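Local coordinates for potential RNA-dependent RNA polymerase (Human picobirnavirus, PDB 5I62), which copies RNA as an RNA-directed RNA polymerase, adding ribonucleotides from their triphosphates to a growing RNA chain, probably in both transcription and genome replication of the virus, at residues 31-36 and 426-431; 77-82 and 188-193. One frame throughout, in Å; residues are numbered along the deposited sequence.

Contact 1 joins the N-terminal region to residues some 390 further on, contact 2 two segments about 106 residues apart, and their centres lie about 8 Å from each other. Contact 1 is partly buried and pairs a short strand near the N-terminus with the chain leaving helix 419-427; direct hydrogen bonds dominate it. Contact 2 is more deeply buried and sets the loop 77-82 against the end of strand 176-189, where CA-H...O contacts and a shared water replace direct hydrogen bonds. The two are sewn together: Ser80 OG is hydrogen-bonded to Glu32 O and to Tyr34 N, and Gly188 N to Glu430 OE2. The loop and strand end of contact 2 thus meet both segments of contact 1.

Contact 1 of 2, residues 31-36 and 426-431; sequences PEVYRT and LAMQER
Arg35 faces Met428 as a non-hydrogen-bonded pair in a short antiparallel pairing, their CA atoms 4.7 Å apart, just where the chain leaves helix 419-427. Backbone bonds flank the pair: Gln429 N gives a nearly straight bond to Tyr34 O (3.1 Å), and Thr36 N reaches Ala427 O from above the carbonyl plane. The same Ala427 oxygen accepts a second hydrogen bond from Arg35 NH1 (3.1 Å), which lies in the carbonyl plane on a lone pair. The bend at chi2 (86°) brings Arg35 CD alongside Ala427 O; Ala427 CB sits over one guanidinium face, while NH1 also serves Phe38 O and NH2 Met42 O. Thr36 OG1 donates to Leu426 O (2.6 Å) and accepts from Phe38 N, a double role suited to a hydroxyl. On the Gln429 side, the aliphatic CG packs against Tyr34 CB (3.7 Å), whereas on the face that Met428 shares with Arg35, Met428 SD touches Val33 CG1. A water donates to both Tyr34 O and Gln429 O. The last carbonyls of the helix, for which the helix offers no further N-H donors, are met by Arg35 and Thr36, and the nearby guanidinium would probably stabilise their negative end.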
loop_
_atom_site.group_PDB
_atom_site.type_symbol
_atom_site.label_atom_id
_atom_site.label_comp_id
_atom_site.label_asym_id
_atom_site.label_seq_id
_atom_site.Cartn_x
_atom_site.Cartn_y
_atom_site.Cartn_z
ATOM N N PRO A 31 -10.368 1.087 21.588
ATOM C CA PRO A 31 -10.565 2.545 21.661
ATOM C C PRO A 31 -9.353 3.349 22.112
ATOM O O PRO A 31 -9.379 4.578 21.966
ATOM C CB PRO A 31 -11.719 2.690 22.663
ATOM C CG PRO A 31 -11.574 1.494 23.564
ATOM C CD PRO A 31 -11.053 0.372 22.686
ATOM N N GLU A 32 -8.293 2.718 22.623
ATOM C CA GLU A 32 -7.189 3.460 23.230
ATOM C C GLU A 32 -6.288 4.119 22.192
ATOM O O GLU A 32 -5.996 3.541 21.143
ATOM C CB GLU A 32 -6.322 2.543 24.092
ATOM C CG GLU A 32 -7.048 1.862 25.195
ATOM C CD GLU A 32 -7.479 2.835 26.271
ATOM O OE1 GLU A 32 -8.696 2.892 26.550
ATOM O OE2 GLU A 32 -6.611 3.564 26.820
ATOM N N VAL A 33 -5.818 5.321 22.516
ATOM C CA VAL A 33 -4.788 6.005 21.744
ATOM C C VAL A 33 -3.443 5.559 22.291
ATOM O O VAL A 33 -3.175 5.741 23.479
ATOM C CB VAL A 33 -4.941 7.533 21.841
ATOM C CG1 VAL A 33 -3.780 8.244 21.125
ATOM C CG2 VAL A 33 -6.289 7.985 21.270
ATOM N N TYR A 34 -2.604 4.971 21.438
ATOM C CA TYR A 34 -1.289 4.480 21.840
ATOM C C TYR A 34 -0.233 5.535 21.536
ATOM O O TYR A 34 0.045 5.842 20.372
ATOM C CB TYR A 34 -0.954 3.161 21.143
ATOM C CG TYR A 34 -1.866 2.039 21.563
ATOM C CD1 TYR A 34 -2.398 2.009 22.845
ATOM C CD2 TYR A 34 -2.190 1.010 20.692
ATOM C CE1 TYR A 34 -3.240 0.999 23.247
ATOM C CE2 TYR A 34 -3.029 -0.006 21.084
ATOM C CZ TYR A 34 -3.547 -0.010 22.368
ATOM O OH TYR A 34 -4.387 -1.025 22.766
ATOM N N ARG A 35 0.366 6.072 22.587
ATOM C CA ARG A 35 1.422 7.064 22.488
ATOM C C ARG A 35 2.749 6.376 22.794
ATOM O O ARG A 35 2.832 5.575 23.731
ATOM C CB ARG A 35 1.117 8.192 23.469
ATOM C CG ARG A 35 2.083 9.311 23.546
ATOM C CD ARG A 35 1.864 10.431 22.528
ATOM N NE ARG A 35 2.716 11.511 22.995
ATOM C CZ ARG A 35 4.043 11.521 22.876
ATOM N NH1 ARG A 35 4.674 10.542 22.219
ATOM N NH2 ARG A 35 4.737 12.526 23.395
ATOM N N THR A 36 3.767 6.637 21.974
ATOM C CA THR A 36 5.097 6.062 22.181
ATOM C C THR A 36 5.806 6.836 23.296
ATOM O O THR A 36 5.325 7.866 23.768
ATOM C CB THR A 36 5.914 6.115 20.884
ATOM O OG1 THR A 36 6.253 7.477 20.611
ATOM C CG2 THR A 36 5.157 5.512 19.687
ATOM N N LEU A 426 6.325 9.155 14.805
ATOM C CA LEU A 426 7.232 8.901 15.920
ATOM C C LEU A 426 6.485 8.950 17.249
ATOM O O LEU A 426 6.812 8.211 18.189
ATOM C CB LEU A 426 8.371 9.914 15.901
ATOM C CG LEU A 426 9.364 9.767 14.750
ATOM C CD1 LEU A 426 10.350 10.927 14.749
ATOM C CD2 LEU A 426 10.091 8.434 14.832
ATOM N N ALA A 427 5.474 9.810 17.345
ATOM C CA ALA A 427 4.794 10.031 18.615
ATOM C C ALA A 427 3.643 9.058 18.853
ATOM O O ALA A 427 3.298 8.777 20.007
ATOM C CB ALA A 427 4.286 11.471 18.682
ATOM N N MET A 428 3.062 8.514 17.790
ATOM C CA MET A 428 1.832 7.736 17.855
ATOM C C MET A 428 2.024 6.419 17.129
ATOM O O MET A 428 2.575 6.394 16.030
ATOM C CB MET A 428 0.676 8.482 17.204
ATOM C CG MET A 428 0.320 9.768 17.881
ATOM S SD MET A 428 -0.660 9.333 19.307
ATOM C CE MET A 428 -1.274 10.952 19.785
ATOM N N GLN A 429 1.538 5.330 17.710
ATOM C CA GLN A 429 1.680 4.048 17.048
ATOM C C GLN A 429 0.327 3.387 16.848
ATOM O O GLN A 429 -0.664 3.713 17.508
ATOM C CB GLN A 429 2.617 3.119 17.820
ATOM C CG GLN A 429 2.175 2.826 19.225
ATOM C CD GLN A 429 3.301 2.226 20.038
ATOM O OE1 GLN A 429 4.387 1.962 19.503
ATOM N NE2 GLN A 429 3.055 1.994 21.332
ATOM N N GLU A 430 0.317 2.442 15.911
ATOM C CA GLU A 430 -0.908 1.763 15.516
ATOM C C GLU A 430 -1.280 0.641 16.474
ATOM O O GLU A 430 -2.462 0.362 16.685
ATOM C CB GLU A 430 -0.727 1.192 14.118
ATOM C CG GLU A 430 -1.967 0.576 13.550
ATOM C CD GLU A 430 -1.766 0.178 12.110
ATOM O OE1 GLU A 430 -0.683 0.481 11.548
ATOM O OE2 GLU A 430 -2.686 -0.444 11.551
ATOM N N ARG A 431 -0.288 -0.027 17.037
ATOM C CA ARG A 431 -0.546 -1.174 17.887
ATOM C C ARG A 431 0.366 -1.132 19.095
ATOM O O ARG A 431 1.519 -0.705 19.018
ATOM C CB ARG A 431 -0.355 -2.485 17.133
ATOM C CG ARG A 431 -1.626 -2.946 16.477
ATOM C CD ARG A 431 -1.373 -4.063 15.495
ATOM N NE ARG A 431 -1.848 -3.671 14.175
ATOM C CZ ARG A 431 -3.128 -3.648 13.815
ATOM N NH1 ARG A 431 -4.076 -4.013 14.681
ATOM N NH2 ARG A 431 -3.458 -3.260 12.586
HETATM O O HOH W 1 -1.887 6.075 18.088
#

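Contact 2 of 2, residues 77-82 and 188-193; sequences GPMSVM and GQEGGP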
loop_
_atom_site.group_PDB
_atom_site.type_symbol
_atom_site.label_atom_id
_atom_site.label_comp_id
_atom_site.label_asym_id
_atom_site.label_seq_id
_atom_site.Cartn_x
_atom_site.Cartn_y
_atom_site.Cartn_z
ATOM N N GLY A 77 -1.976 12.709 14.146
ATOM C CA GLY A 77 -2.821 12.309 15.246
ATOM C C GLY A 77 -2.749 10.819 15.521
ATOM O O GLY A 77 -1.853 10.111 15.050
ATOM N N PRO A 78 -3.715 10.316 16.291
ATOM C CA PRO A 78 -3.704 8.892 16.661
ATOM C C PRO A 78 -3.792 7.988 15.440
ATOM O O PRO A 78 -4.279 8.382 14.377
ATOM C CB PRO A 78 -4.947 8.745 17.550
ATOM C CG PRO A 78 -5.234 10.152 18.065
ATOM C CD PRO A 78 -4.816 11.064 16.931
ATOM N N MET A 79 -3.301 6.758 15.608
ATOM C CA MET A 79 -3.434 5.702 14.611
ATOM C C MET A 79 -4.010 4.403 15.158
ATOM O O MET A 79 -4.276 3.486 14.374
ATOM C CB MET A 79 -2.075 5.371 13.982
ATOM C CG MET A 79 -1.318 6.558 13.487
ATOM S SD MET A 79 0.428 6.150 13.303
ATOM C CE MET A 79 0.340 5.045 11.899
ATOM N N SER A 80 -4.200 4.287 16.462
ATOM C CA SER A 80 -4.530 3.006 17.060
ATOM C C SER A 80 -6.019 2.792 17.260
ATOM O O SER A 80 -6.430 1.674 17.588
ATOM C CB SER A 80 -3.816 2.882 18.398
ATOM O OG SER A 80 -4.270 3.905 19.267
ATOM N N VAL A 81 -6.831 3.835 17.125
ATOM C CA VAL A 81 -8.236 3.721 17.505
ATOM C C VAL A 81 -8.964 2.939 16.422
ATOM O O VAL A 81 -9.173 3.431 15.307
ATOM C CB VAL A 81 -8.885 5.089 17.753
ATOM C CG1 VAL A 81 -10.363 4.917 18.090
ATOM C CG2 VAL A 81 -8.160 5.819 18.880
ATOM N N MET A 82 -9.360 1.725 16.761
ATOM C CA MET A 82 -10.080 0.836 15.871
ATOM C C MET A 82 -11.553 0.790 16.279
ATOM O O MET A 82 -11.881 0.387 17.401
ATOM C CB MET A 82 -9.431 -0.550 15.923
ATOM C CG MET A 82 -10.195 -1.625 15.219
ATOM S SD MET A 82 -9.443 -3.249 15.554
ATOM C CE MET A 82 -10.371 -4.229 14.401
ATOM N N GLY A 188 -5.086 1.125 10.952
ATOM C CA GLY A 188 -5.386 2.494 11.300
ATOM C C GLY A 188 -4.434 3.441 10.596
ATOM O O GLY A 188 -3.246 3.169 10.466
ATOM N N GLN A 189 -4.971 4.573 10.166
ATOM C CA GLN A 189 -4.173 5.592 9.515
ATOM C C GLN A 189 -4.564 6.953 10.077
ATOM O O GLN A 189 -5.748 7.237 10.278
ATOM C CB GLN A 189 -4.369 5.527 7.995
ATOM C CG GLN A 189 -3.698 6.625 7.216
ATOM C CD GLN A 189 -3.736 6.353 5.725
ATOM O OE1 GLN A 189 -3.562 5.210 5.288
ATOM N NE2 GLN A 189 -3.972 7.395 4.934
ATOM N N GLU A 190 -3.562 7.779 10.346
ATOM C CA GLU A 190 -3.830 9.090 10.925
ATOM C C GLU A 190 -4.680 9.921 9.973
ATOM O O GLU A 190 -4.428 9.960 8.767
ATOM C CB GLU A 190 -2.521 9.807 11.264
ATOM C CG GLU A 190 -1.618 10.111 10.071
ATOM C CD GLU A 190 -0.631 8.988 9.778
ATOM O OE1 GLU A 190 -1.067 7.816 9.671
ATOM O OE2 GLU A 190 0.584 9.275 9.666
ATOM N N GLY A 191 -5.713 10.564 10.513
ATOM C CA GLY A 191 -6.552 11.444 9.719
ATOM C C GLY A 191 -6.927 12.717 10.465
ATOM O O GLY A 191 -7.928 13.361 10.144
ATOM N N GLY A 192 -6.130 13.096 11.462
ATOM C CA GLY A 192 -6.444 14.246 12.277
ATOM C C GLY A 192 -6.125 14.002 13.744
ATOM O O GLY A 192 -5.871 12.870 14.174
ATOM N N PRO A 193 -6.128 15.074 14.544
ATOM C CA PRO A 193 -5.597 14.977 15.913
ATOM C C PRO A 193 -6.516 14.267 16.902
ATOM O O PRO A 193 -6.050 13.916 17.988
ATOM C CB PRO A 193 -5.383 16.446 16.307
ATOM C CG PRO A 193 -6.456 17.165 15.550
ATOM C CD PRO A 193 -6.509 16.456 14.200
HETATM O O HOH W 2 -6.135 10.330 13.338
#
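Met79 and Glu190 lie side by side and point the same way: Met79 CG stands anti to its carbonyl carbon (chi1 -50°), while Glu190 CG is lodged between backbone N and carbonyl carbon (chi1 63°). A bend at chi3 of Met79 brings its methyl CE to 3.8 Å from Glu190 OE1. The thioether chain lends flexible apolar bulk beside the carboxylate, whose charge is met elsewhere, by a salt bridge from OE2 to Arg425. Here the loop between helices 63-73 and 89-97 runs past the end of strand 176-189, a strand of the six-stranded mixed sheet, probably part of the fingers of the right-hand polymerase fold. The backbones approach through CA-H...O contacts: Gly188 CA to Met79 O, Glu190 CA to Pro78 O, and Gly77 CA to Gly192 O, the last at 3.3 Å. Gly77 and Gly188 suit such closeness, since a CB on either would collide with a carbonyl oxygen opposite. Pro78 brings its CD to 3.3 Å from Pro193 O. One water accepts from Gly191 N and donates to Pro78 O and Gly192 O, so that it links Pro78 O to the 191-192 backbone.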